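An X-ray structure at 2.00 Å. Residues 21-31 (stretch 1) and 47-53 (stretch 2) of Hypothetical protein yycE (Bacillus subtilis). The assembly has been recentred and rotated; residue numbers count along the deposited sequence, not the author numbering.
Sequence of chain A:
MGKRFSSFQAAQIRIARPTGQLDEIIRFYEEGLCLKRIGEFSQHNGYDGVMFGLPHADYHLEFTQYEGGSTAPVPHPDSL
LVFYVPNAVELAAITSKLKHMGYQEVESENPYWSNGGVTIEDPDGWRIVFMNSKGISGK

Stretch 1, residues 21-31: QLDEIIRFYEE
Stretch 2 (47-53) YDGVMFG

A helix, 22-31, lies over a strand, 47-53, and the two run almost parallel: their N-to-C directions differ by 7° and their axes approach to 9.7 Å. Gln21 sits at the N-cap position, and the helix follows with phi/psi near -65/-40 through most of its length, with Leu22 at -63/-27, Phe28 at -67/-53 and Glu30 at -89/-50. Its i to i+4 bonds run from Ile25 N to Gln21 O (3.1 Å) through Glu30 N to Ile26 O (2.7 Å). A wider pi-type turn at 27-31 adds a weak bond from Glu31 N to Ile26 O (3.4 Å). The register follows from the CA pairs: Leu22 CA to Gly49 CA 7.5 Å, Ile26 CA to Val50 CA 8.0 Å, Tyr29 CA to Phe52 CA 7.5 Å. No hydrogen bond crosses the contact, so packing alone joins the two elements directly, burying 330 Å² in total.

The strand begins extended, Tyr47 at -112/154 with chi1 m and out of the helix's reach. Asp48 (-127/147, chi1 -85°) points toward the helix, and its CB lies 4.1 Å from Leu22 CD2. Its OD1 is hydrogen-bonded elsewhere in the structure. Gly49 (-162/167) offers backbone instead: Leu22 CD2 rests 4.0 Å from Gly49 CA, while a CB there would point away from the helix.

Val50 (-146/145, chi1 p) again faces the helix. Its CG1 meets two helix residues one turn apart, Leu22 CD1 at 3.8 Å and Ile26 CG1 at 4.1 Å. Leu22, in tp, points toward the strand and spans Asp48 to Val50; Ile26, in mt, comes in sideways. Met51 (-117/133, mpt) makes no contact, in keeping with the strand's alternation.

Phe52 (-117/132, chi1 -63°, chi2 -59°) has the largest covered area, 98 Å². Its ring meets four helix residues. Tyr29 CB sits over one face, 3.9 Å from the Phe52 ring centroid and 25° off the normal, a CH-pi contact whose closest atoms are Tyr29 CB and Phe52 CE2 at 3.6 Å. The CA-to-CB bond of Tyr29 points toward the strand (chi1 -71°, chi2 -79°); the two ring planes, 20° apart, are slid past each other, with centroids 5.9 Å apart and hardly any overlap. Ile26 CA approaches Phe52 CZ to 4.0 Å. At the ring edge lie Ile25 CG2, 4.4 Å from Phe52 CE2, and Glu30 OE1, 3.6 Å from Phe52 CE1; Ile25 is mm, and Glu30 has chi1 -141° and chi2 t. Gly53 (-67/150) closes the strand without contact. The rule is alternation: 48, 50 and 52 face the helix, with the Phe52 ring meeting Ile25, Ile26, Tyr29 and Glu30.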

ATOM      1  N   GLN A  21      -5.545 -14.844   9.103  1.00 27.18           N
ATOM      2  CA  GLN A  21      -4.502 -15.431   9.935  1.00 27.11           C
ATOM      3  C   GLN A  21      -3.565 -14.331  10.423  1.00 27.44           C
ATOM      4  O   GLN A  21      -2.426 -14.218   9.973  1.00 27.11           O
ATOM      5  CB  GLN A  21      -3.734 -16.486   9.129  1.00 27.27           C
ATOM      6  CG  GLN A  21      -3.164 -15.978   7.806  1.00 26.16           C
ATOM      7  CD  GLN A  21      -2.430 -17.061   7.039  1.00 28.58           C
ATOM      8  OE1 GLN A  21      -1.999 -18.060   7.616  1.00 31.59           O
ATOM      9  NE2 GLN A  21      -2.271 -16.865   5.738  1.00 26.24           N
ATOM     10  N   LEU A  22      -4.060 -13.524  11.359  1.00 28.23           N
ATOM     11  CA  LEU A  22      -3.300 -12.404  11.912  1.00 28.84           C
ATOM     12  C   LEU A  22      -2.024 -12.822  12.648  1.00 29.28           C
ATOM     13  O   LEU A  22      -1.071 -12.050  12.736  1.00 29.13           O
ATOM     14  CB  LEU A  22      -4.199 -11.571  12.843  1.00 27.58           C
ATOM     15  CG  LEU A  22      -3.723 -10.182  13.298  1.00 26.32           C
ATOM     16  CD1 LEU A  22      -3.503  -9.269  12.106  1.00 24.68           C
ATOM     17  CD2 LEU A  22      -4.765  -9.583  14.219  1.00 24.96           C
ATOM     18  N   ASP A  23      -1.996 -14.035  13.179  1.00 29.98           N
ATOM     19  CA  ASP A  23      -0.798 -14.480  13.869  1.00 31.05           C
ATOM     20  C   ASP A  23       0.310 -14.768  12.868  1.00 30.54           C
ATOM     21  O   ASP A  23       1.474 -14.470  13.125  1.00 30.60           O
ATOM     22  CB  ASP A  23      -1.090 -15.716  14.710  1.00 35.04           C
ATOM     23  CG  ASP A  23      -1.945 -15.399  15.928  1.00 40.05           C
ATOM     24  OD1 ASP A  23      -1.626 -14.424  16.654  1.00 41.64           O
ATOM     25  OD2 ASP A  23      -2.934 -16.131  16.164  1.00 44.29           O
ATOM     26  N   GLU A  24      -0.054 -15.348  11.726  1.00 30.01           N
ATOM     27  CA  GLU A  24       0.922 -15.648  10.683  1.00 30.90           C
ATOM     28  C   GLU A  24       1.486 -14.346  10.126  1.00 29.51           C
ATOM     29  O   GLU A  24       2.682 -14.237   9.847  1.00 28.79           O
ATOM     30  CB  GLU A  24       0.267 -16.437   9.555  1.00 32.25           C
ATOM     31  CG  GLU A  24       0.001 -17.866   9.919  1.00 36.52           C
ATOM     32  CD  GLU A  24       1.239 -18.546  10.480  1.00 40.16           C
ATOM     33  OE1 GLU A  24       2.339 -18.356   9.916  1.00 39.79           O
ATOM     34  OE2 GLU A  24       1.109 -19.278  11.482  1.00 42.94           O
ATOM     35  N   ILE A  25       0.600 -13.370   9.964  1.00 27.36           N
ATOM     36  CA  ILE A  25       0.965 -12.055   9.464  1.00 26.19           C
ATOM     37  C   ILE A  25       1.967 -11.400  10.426  1.00 25.55           C
ATOM     38  O   ILE A  25       2.961 -10.806   9.994  1.00 25.80           O
ATOM     39  CB  ILE A  25      -0.305 -11.166   9.310  1.00 25.20           C
ATOM     40  CG1 ILE A  25      -1.140 -11.662   8.127  1.00 24.97           C
ATOM     41  CG2 ILE A  25       0.073  -9.711   9.151  1.00 25.01           C
ATOM     42  CD1 ILE A  25      -0.449 -11.552   6.774  1.00 22.90           C
ATOM     43  N   ILE A  26       1.709 -11.523  11.725  1.00 24.64           N
ATOM     44  CA  ILE A  26       2.592 -10.948  12.734  1.00 26.09           C
ATOM     45  C   ILE A  26       3.984 -11.588  12.701  1.00 26.97           C
ATOM     46  O   ILE A  26       5.000 -10.895  12.824  1.00 26.07           O
ATOM     47  CB  ILE A  26       1.979 -11.091  14.143  1.00 26.09           C
ATOM     48  CG1 ILE A  26       0.729 -10.219  14.237  1.00 25.69           C
ATOM     49  CG2 ILE A  26       2.986 -10.685  15.204  1.00 27.45           C
ATOM     50  CD1 ILE A  26      -0.055 -10.400  15.514  1.00 24.99           C
ATOM     51  N   ARG A  27       4.031 -12.907  12.530  1.00 26.16           N
ATOM     52  CA  ARG A  27       5.309 -13.606  12.460  1.00 26.33           C
ATOM     53  C   ARG A  27       6.140 -13.118  11.273  1.00 25.85           C
ATOM     54  O   ARG A  27       7.344 -12.902  11.396  1.00 25.97           O
ATOM     55  CB  ARG A  27       5.099 -15.116  12.343  1.00 24.67           C
ATOM     56  CG  ARG A  27       6.403 -15.881  12.140  1.00 24.38           C
ATOM     57  CD  ARG A  27       6.183 -17.376  12.223  1.00 25.46           C
ATOM     58  NE  ARG A  27       7.425 -18.148  12.196  1.00 24.40           N
ATOM     59  CZ  ARG A  27       8.041 -18.560  11.092  1.00 23.60           C
ATOM     60  NH1 ARG A  27       7.543 -18.278   9.898  1.00 22.93           N
ATOM     61  NH2 ARG A  27       9.148 -19.281  11.188  1.00 24.63           N
ATOM     62  N   PHE A  28       5.494 -12.943  10.125  1.00 25.22           N
ATOM     63  CA  PHE A  28       6.187 -12.488   8.925  1.00 24.11           C
ATOM     64  C   PHE A  28       6.693 -11.055   9.058  1.00 25.34           C
ATOM     65  O   PHE A  28       7.877 -10.776   8.830  1.00 23.98           O
ATOM     66  CB  PHE A  28       5.256 -12.564   7.709  1.00 24.06           C
ATOM     67  CG  PHE A  28       5.882 -12.064   6.423  1.00 23.14           C
ATOM     68  CD1 PHE A  28       6.706 -12.890   5.659  1.00 22.33           C
ATOM     69  CD2 PHE A  28       5.659 -10.759   5.985  1.00 21.35           C
ATOM     70  CE1 PHE A  28       7.299 -12.423   4.477  1.00 20.85           C
ATOM     71  CE2 PHE A  28       6.246 -10.285   4.812  1.00 21.00           C
ATOM     72  CZ  PHE A  28       7.068 -11.120   4.055  1.00 20.04           C
ATOM     73  N   TYR A  29       5.790 -10.147   9.425  1.00 24.72           N
ATOM     74  CA  TYR A  29       6.127  -8.729   9.542  1.00 25.82           C
ATOM     75  C   TYR A  29       6.918  -8.304  10.763  1.00 26.05           C
ATOM     76  O   TYR A  29       7.817  -7.468  10.659  1.00 26.26           O
ATOM     77  CB  TYR A  29       4.851  -7.884   9.430  1.00 22.78           C
ATOM     78  CG  TYR A  29       4.314  -7.889   8.030  1.00 22.82           C
ATOM     79  CD1 TYR A  29       4.881  -7.084   7.046  1.00 21.52           C
ATOM     80  CD2 TYR A  29       3.302  -8.778   7.655  1.00 22.91           C
ATOM     81  CE1 TYR A  29       4.456  -7.169   5.709  1.00 23.63           C
ATOM     82  CE2 TYR A  29       2.870  -8.876   6.323  1.00 21.98           C
ATOM     83  CZ  TYR A  29       3.452  -8.072   5.356  1.00 22.66           C
ATOM     84  OH  TYR A  29       3.051  -8.181   4.047  1.00 21.03           O
ATOM     85  N   GLU A  30       6.601  -8.872  11.916  1.00 26.57           N
ATOM     86  CA  GLU A  30       7.311  -8.485  13.113  1.00 28.81           C
ATOM     87  C   GLU A  30       8.557  -9.335  13.321  1.00 29.48           C
ATOM     88  O   GLU A  30       9.643  -8.804  13.544  1.00 29.37           O
ATOM     89  CB  GLU A  30       6.388  -8.577  14.322  1.00 29.38           C
ATOM     90  CG  GLU A  30       6.604  -7.448  15.295  1.00 32.55           C
ATOM     91  CD  GLU A  30       5.700  -7.534  16.502  1.00 36.07           C
ATOM     92  OE1 GLU A  30       4.504  -7.872  16.338  1.00 37.81           O
ATOM     93  OE2 GLU A  30       6.186  -7.245  17.617  1.00 37.33           O
ATOM     94  N   GLU A  31       8.405 -10.651  13.240  1.00 30.16           N
ATOM     95  CA  GLU A  31       9.544 -11.540  13.413  1.00 31.79           C
ATOM     96  C   GLU A  31      10.400 -11.608  12.156  1.00 31.18           C
ATOM     97  O   GLU A  31      11.623 -11.699  12.235  1.00 33.55           O
ATOM     98  CB  GLU A  31       9.091 -12.953  13.755  1.00 33.56           C
ATOM     99  CG  GLU A  31       8.317 -13.087  15.041  1.00 38.83           C
ATOM    100  CD  GLU A  31       8.203 -14.544  15.475  1.00 43.53           C
ATOM    101  OE1 GLU A  31       7.203 -14.892  16.151  1.00 45.96           O
ATOM    102  OE2 GLU A  31       9.121 -15.340  15.148  1.00 44.97           O
ATOM    103  N   TYR A  47     -13.499  -6.841  15.414  1.00 32.61           N
ATOM    104  CA  TYR A  47     -12.209  -6.907  14.742  1.00 31.23           C
ATOM    105  C   TYR A  47     -11.016  -6.883  15.689  1.00 30.28           C
ATOM    106  O   TYR A  47     -11.072  -6.348  16.797  1.00 28.26           O
ATOM    107  CB  TYR A  47     -12.049  -5.733  13.780  1.00 32.20           C
ATOM    108  CG  TYR A  47     -12.862  -5.793  12.509  1.00 33.99           C
ATOM    109  CD1 TYR A  47     -12.402  -6.495  11.394  1.00 34.74           C
ATOM    110  CD2 TYR A  47     -14.043  -5.065  12.388  1.00 34.59           C
ATOM    111  CE1 TYR A  47     -13.092  -6.457  10.181  1.00 36.46           C
ATOM    112  CE2 TYR A  47     -14.741  -5.021  11.186  1.00 37.26           C
ATOM    113  CZ  TYR A  47     -14.260  -5.713  10.085  1.00 37.98           C
ATOM    114  OH  TYR A  47     -14.936  -5.625   8.886  1.00 41.03           O
ATOM    115  N   ASP A  48      -9.932  -7.474  15.211  1.00 29.60           N
ATOM    116  CA  ASP A  48      -8.665  -7.513  15.915  1.00 29.75           C
ATOM    117  C   ASP A  48      -7.699  -6.980  14.869  1.00 28.53           C
ATOM    118  O   ASP A  48      -7.908  -7.195  13.676  1.00 28.51           O
ATOM    119  CB  ASP A  48      -8.301  -8.946  16.291  1.00 32.32           C
ATOM    120  CG  ASP A  48      -8.928  -9.381  17.601  1.00 34.95           C
ATOM    121  OD1 ASP A  48     -10.093  -9.018  17.874  1.00 36.65           O
ATOM    122  OD2 ASP A  48      -8.250 -10.100  18.361  1.00 38.58           O
ATOM    123  N   GLY A  49      -6.660  -6.273  15.297  1.00 26.56           N
ATOM    124  CA  GLY A  49      -5.721  -5.740  14.329  1.00 24.95           C
ATOM    125  C   GLY A  49      -4.391  -5.337  14.914  1.00 24.45           C
ATOM    126  O   GLY A  49      -4.235  -5.235  16.132  1.00 24.50           O
ATOM    127  N   VAL A  50      -3.427  -5.103  14.034  1.00 24.07           N
ATOM    128  CA  VAL A  50      -2.090  -4.720  14.451  1.00 23.17           C
ATOM    129  C   VAL A  50      -1.515  -3.752  13.422  1.00 23.85           C
ATOM    130  O   VAL A  50      -1.795  -3.863  12.232  1.00 24.25           O
ATOM    131  CB  VAL A  50      -1.185  -5.976  14.585  1.00 24.24           C
ATOM    132  CG1 VAL A  50      -0.992  -6.634  13.225  1.00 22.12           C
ATOM    133  CG2 VAL A  50       0.139  -5.600  15.209  1.00 25.25           C
ATOM    134  N   MET A  51      -0.732  -2.787  13.889  1.00 23.59           N
ATOM    135  CA  MET A  51      -0.131  -1.802  13.004  1.00 22.27           C
ATOM    136  C   MET A  51       1.393  -1.914  13.046  1.00 23.13           C
ATOM    137  O   MET A  51       1.980  -2.009  14.121  1.00 22.49           O
ATOM    138  CB  MET A  51      -0.579  -0.390  13.415  1.00 21.52           C
ATOM    139  CG  MET A  51      -2.101  -0.141  13.333  1.00 21.43           C
ATOM    140  SD  MET A  51      -3.110  -0.893  14.639  1.00 13.32           S
ATOM    141  CE  MET A  51      -4.428   0.216  14.617  1.00 17.51           C
ATOM    142  N   PHE A  52       2.024  -1.919  11.870  1.00 24.12           N
ATOM    143  CA  PHE A  52       3.484  -2.018  11.754  1.00 24.16           C
ATOM    144  C   PHE A  52       4.070  -0.770  11.105  1.00 24.26           C
ATOM    145  O   PHE A  52       3.591  -0.321  10.064  1.00 25.16           O
ATOM    146  CB  PHE A  52       3.882  -3.244  10.922  1.00 23.35           C
ATOM    147  CG  PHE A  52       3.477  -4.541  11.535  1.00 26.41           C
ATOM    148  CD1 PHE A  52       3.934  -4.897  12.803  1.00 27.88           C
ATOM    149  CD2 PHE A  52       2.609  -5.398  10.869  1.00 27.19           C
ATOM    150  CE1 PHE A  52       3.527  -6.086  13.403  1.00 28.78           C
ATOM    151  CE2 PHE A  52       2.196  -6.592  11.460  1.00 27.92           C
ATOM    152  CZ  PHE A  52       2.656  -6.934  12.731  1.00 27.14           C
ATOM    153  N   GLY A  53       5.111  -0.222  11.721  1.00 23.33           N
ATOM    154  CA  GLY A  53       5.737   0.972  11.187  1.00 23.29           C
ATOM    155  C   GLY A  53       6.425   0.703   9.868  1.00 23.47           C
ATOM    156  O   GLY A  53       6.907  -0.401   9.624  1.00 23.51           O
TER